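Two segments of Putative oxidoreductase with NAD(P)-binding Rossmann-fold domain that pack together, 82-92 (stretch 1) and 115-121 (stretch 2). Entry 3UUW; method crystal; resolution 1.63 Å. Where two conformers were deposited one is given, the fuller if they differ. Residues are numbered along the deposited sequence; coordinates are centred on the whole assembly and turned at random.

Stretch 1 82-92: IIKILLNLGVH
Stretch 2 115-121: KKNLNLM

How does the helix of stretch 1 present itself to stretch 2? Residues 82 to 88 are helical, with Leu 86 N to Ile 82 O at 3.0 Å and Leu 87 N to Ile 83 O at 2.9 Å. One turn apart, Ile 83 (chi1 m, chi2 t) and Leu 87 (m, t) reach the strand that begins at Leu 120. Leu 120 (t, p) places CD1 3.9 Å from Ile 83 CG2 and CD2 4.4 Å from Leu 87 CD1. Leu 87 CD2 also lies 3.9 Å from Leu 118 CD1 (m, t), so apolar surface is buried along the helix.

What happens at the helix end? The CA-to-CB bond of Asn 88 (chi1 -81°, chi2 -44°) points away from stretch 2, but the end of the side chain comes nearer, and water links it across. One water donates to Asn 88 OD1 (2.9 Å) and accepts from Lys 115 NZ (2.7 Å); another donates to Asn 88 O and OD1 (both 3.1 Å) and accepts from Lys 116 NZ (3.2 Å). Lys 116, coiled m, m, m, t, brings CE to 3.4 Å from Leu 87 O.

How does the chain turn toward stretch 2? Gly 90, at phi/psi 83/27, closes a Schellman motif: Gly 90 N bonds Leu 87 O at 3.0 Å and Val 91 N bonds Leu 86 O at 3.3 Å. Asn 117 (57/49) is the first residue past its helix to leave helical phi/psi, also in a Schellman motif. Val 91 then extends (-112/141), its O 3.6 Å from Leu 118 CD1 and without a polar partner.

How do the two chains line up? They run the same way here: Gly 90 CA lies 7.0 Å from Lys 116 CA, and His 92 CA lies 5.1 Å from Asn 119 CA. With chi1 -56° and chi2 -86°, the His 92 ring receives a straight hydrogen bond at its edge, Asn 119 N to His 92 ND1, 3.0 Å and 180°; ND1 therefore carries a lone pair. Leu 118 CD2 covers one ring face, 3.9 Å from the centroid, a CH-pi contact.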

# COMPACT_ATOMS: atom_id res chain seq x y z
N ILE A 82 38.93 -7.63 -24.94
CA ILE A 82 39.25 -8.44 -23.77
C ILE A 82 38.73 -9.87 -23.94
O ILE A 82 39.45 -10.82 -23.67
CB ILE A 82 38.74 -7.83 -22.45
CG1 ILE A 82 39.43 -6.50 -22.15
CG2 ILE A 82 38.96 -8.82 -21.30
CD1 ILE A 82 38.87 -5.77 -20.92
N ILE A 83 37.48 -10.02 -24.38
CA ILE A 83 36.91 -11.36 -24.50
C ILE A 83 37.64 -12.21 -25.54
O ILE A 83 37.78 -13.41 -25.35
CB ILE A 83 35.39 -11.31 -24.77
CG1 ILE A 83 34.68 -10.61 -23.62
CG2 ILE A 83 34.83 -12.75 -24.97
CD1 ILE A 83 33.16 -10.33 -23.85
N LYS A 84 38.11 -11.59 -26.62
CA LYS A 84 38.86 -12.31 -27.63
C LYS A 84 40.12 -12.91 -26.98
O LYS A 84 40.41 -14.08 -27.17
CB LYS A 84 39.16 -11.39 -28.81
CG LYS A 84 39.79 -12.04 -30.02
CD LYS A 84 39.51 -11.20 -31.29
CE LYS A 84 39.64 -9.68 -31.06
NZ LYS A 84 39.66 -8.87 -32.33
N ILE A 85 40.84 -12.11 -26.19
CA ILE A 85 42.02 -12.60 -25.46
C ILE A 85 41.69 -13.77 -24.51
O ILE A 85 42.37 -14.81 -24.51
CB ILE A 85 42.66 -11.46 -24.64
CG1 ILE A 85 43.29 -10.42 -25.58
CG2 ILE A 85 43.68 -12.01 -23.64
CD1 ILE A 85 43.68 -9.13 -24.88
N LEU A 86 40.62 -13.61 -23.74
CA LEU A 86 40.23 -14.60 -22.74
C LEU A 86 39.83 -15.94 -23.35
O LEU A 86 40.29 -16.98 -22.91
CB LEU A 86 39.08 -14.05 -21.88
CG LEU A 86 39.42 -12.84 -21.00
CD1 LEU A 86 38.18 -12.33 -20.21
CD2 LEU A 86 40.56 -13.21 -20.05
N LEU A 87 38.99 -15.89 -24.37
CA LEU A 87 38.55 -17.10 -25.04
C LEU A 87 39.75 -17.80 -25.68
O LEU A 87 39.86 -19.02 -25.63
CB LEU A 87 37.46 -16.78 -26.08
CG LEU A 87 36.13 -16.26 -25.53
CD1 LEU A 87 35.21 -15.83 -26.67
CD2 LEU A 87 35.46 -17.30 -24.63
N ASN A 88 40.69 -17.05 -26.23
CA ASN A 88 41.85 -17.66 -26.84
C ASN A 88 42.81 -18.27 -25.82
O ASN A 88 43.59 -19.17 -26.17
CB ASN A 88 42.54 -16.69 -27.80
CG ASN A 88 41.86 -16.65 -29.14
OD1 ASN A 88 41.50 -17.69 -29.69
ND2 ASN A 88 41.68 -15.46 -29.69
N LEU A 89 42.72 -17.82 -24.56
CA LEU A 89 43.48 -18.38 -23.46
C LEU A 89 42.72 -19.52 -22.74
O LEU A 89 43.21 -20.06 -21.75
CB LEU A 89 43.89 -17.29 -22.45
CG LEU A 89 45.07 -16.41 -22.87
CD1 LEU A 89 45.18 -15.23 -21.91
CD2 LEU A 89 46.38 -17.24 -22.92
N GLY A 90 41.54 -19.89 -23.25
CA GLY A 90 40.83 -21.08 -22.78
C GLY A 90 39.99 -20.91 -21.53
O GLY A 90 39.72 -21.89 -20.83
N VAL A 91 39.52 -19.70 -21.28
CA VAL A 91 38.70 -19.47 -20.09
C VAL A 91 37.25 -19.14 -20.47
O VAL A 91 37.01 -18.41 -21.42
CB VAL A 91 39.27 -18.35 -19.18
CG1 VAL A 91 40.73 -18.67 -18.77
CG2 VAL A 91 39.20 -17.01 -19.85
N HIS A 92 36.31 -19.67 -19.69
CA HIS A 92 34.89 -19.33 -19.82
C HIS A 92 34.74 -17.90 -19.37
O HIS A 92 35.49 -17.41 -18.51
CB HIS A 92 34.01 -20.19 -18.91
CG HIS A 92 34.18 -21.66 -19.11
ND1 HIS A 92 33.48 -22.37 -20.07
CD2 HIS A 92 34.95 -22.56 -18.47
CE1 HIS A 92 33.81 -23.64 -20.00
NE2 HIS A 92 34.70 -23.79 -19.04
N LYS A 115 33.80 -22.65 -30.78
CA LYS A 115 34.96 -23.34 -31.31
C LYS A 115 35.84 -23.88 -30.17
O LYS A 115 36.36 -25.01 -30.25
CB LYS A 115 35.79 -22.39 -32.17
CG LYS A 115 37.10 -22.95 -32.68
CD LYS A 115 37.99 -21.80 -33.16
CE LYS A 115 39.38 -22.27 -33.54
NZ LYS A 115 40.26 -21.10 -33.82
N LYS A 116 35.98 -23.08 -29.10
CA LYS A 116 36.84 -23.43 -27.97
C LYS A 116 36.13 -24.29 -26.92
O LYS A 116 36.74 -24.69 -25.93
CB LYS A 116 37.39 -22.15 -27.32
CG LYS A 116 38.26 -21.27 -28.23
CD LYS A 116 39.60 -21.87 -28.53
CE LYS A 116 40.53 -21.86 -27.32
NZ LYS A 116 41.79 -22.60 -27.63
N ASN A 117 34.85 -24.58 -27.15
CA ASN A 117 34.00 -25.29 -26.20
C ASN A 117 33.96 -24.57 -24.85
O ASN A 117 34.14 -25.18 -23.78
CB ASN A 117 34.44 -26.75 -26.04
CG ASN A 117 33.26 -27.67 -26.12
OD1 ASN A 117 32.62 -27.96 -25.11
ND2 ASN A 117 32.91 -28.07 -27.35
N LEU A 118 33.72 -23.27 -24.92
CA LEU A 118 33.66 -22.43 -23.73
C LEU A 118 32.32 -21.71 -23.65
O LEU A 118 31.68 -21.43 -24.67
CB LEU A 118 34.77 -21.38 -23.79
CG LEU A 118 36.19 -21.93 -23.78
CD1 LEU A 118 37.17 -20.79 -24.09
CD2 LEU A 118 36.52 -22.60 -22.44
N ASN A 119 31.88 -21.43 -22.43
CA ASN A 119 30.65 -20.70 -22.20
C ASN A 119 30.96 -19.21 -22.16
O ASN A 119 31.90 -18.77 -21.47
CB ASN A 119 30.00 -21.10 -20.88
CG ASN A 119 29.46 -22.51 -20.90
OD1 ASN A 119 29.03 -23.00 -21.95
ND2 ASN A 119 29.46 -23.17 -19.73
N LEU A 120 30.21 -18.47 -22.96
CA LEU A 120 30.26 -17.00 -22.99
C LEU A 120 28.86 -16.59 -22.61
O LEU A 120 27.93 -16.80 -23.40
CB LEU A 120 30.64 -16.51 -24.40
CG LEU A 120 30.62 -14.99 -24.63
CD1 LEU A 120 31.54 -14.28 -23.67
CD2 LEU A 120 31.00 -14.69 -26.11
N MET A 121 28.70 -16.08 -21.39
CA MET A 121 27.38 -15.72 -20.85
C MET A 121 27.29 -14.23 -20.58
O MET A 121 28.22 -13.64 -20.02
CB MET A 121 27.16 -16.45 -19.54
CG MET A 121 25.76 -16.36 -18.99
SD MET A 121 25.67 -17.25 -17.42
CE MET A 121 23.89 -17.16 -17.11
O HOH W 1 41.28 -19.43 -31.98
O HOH W 2 43.25 -20.13 -29.07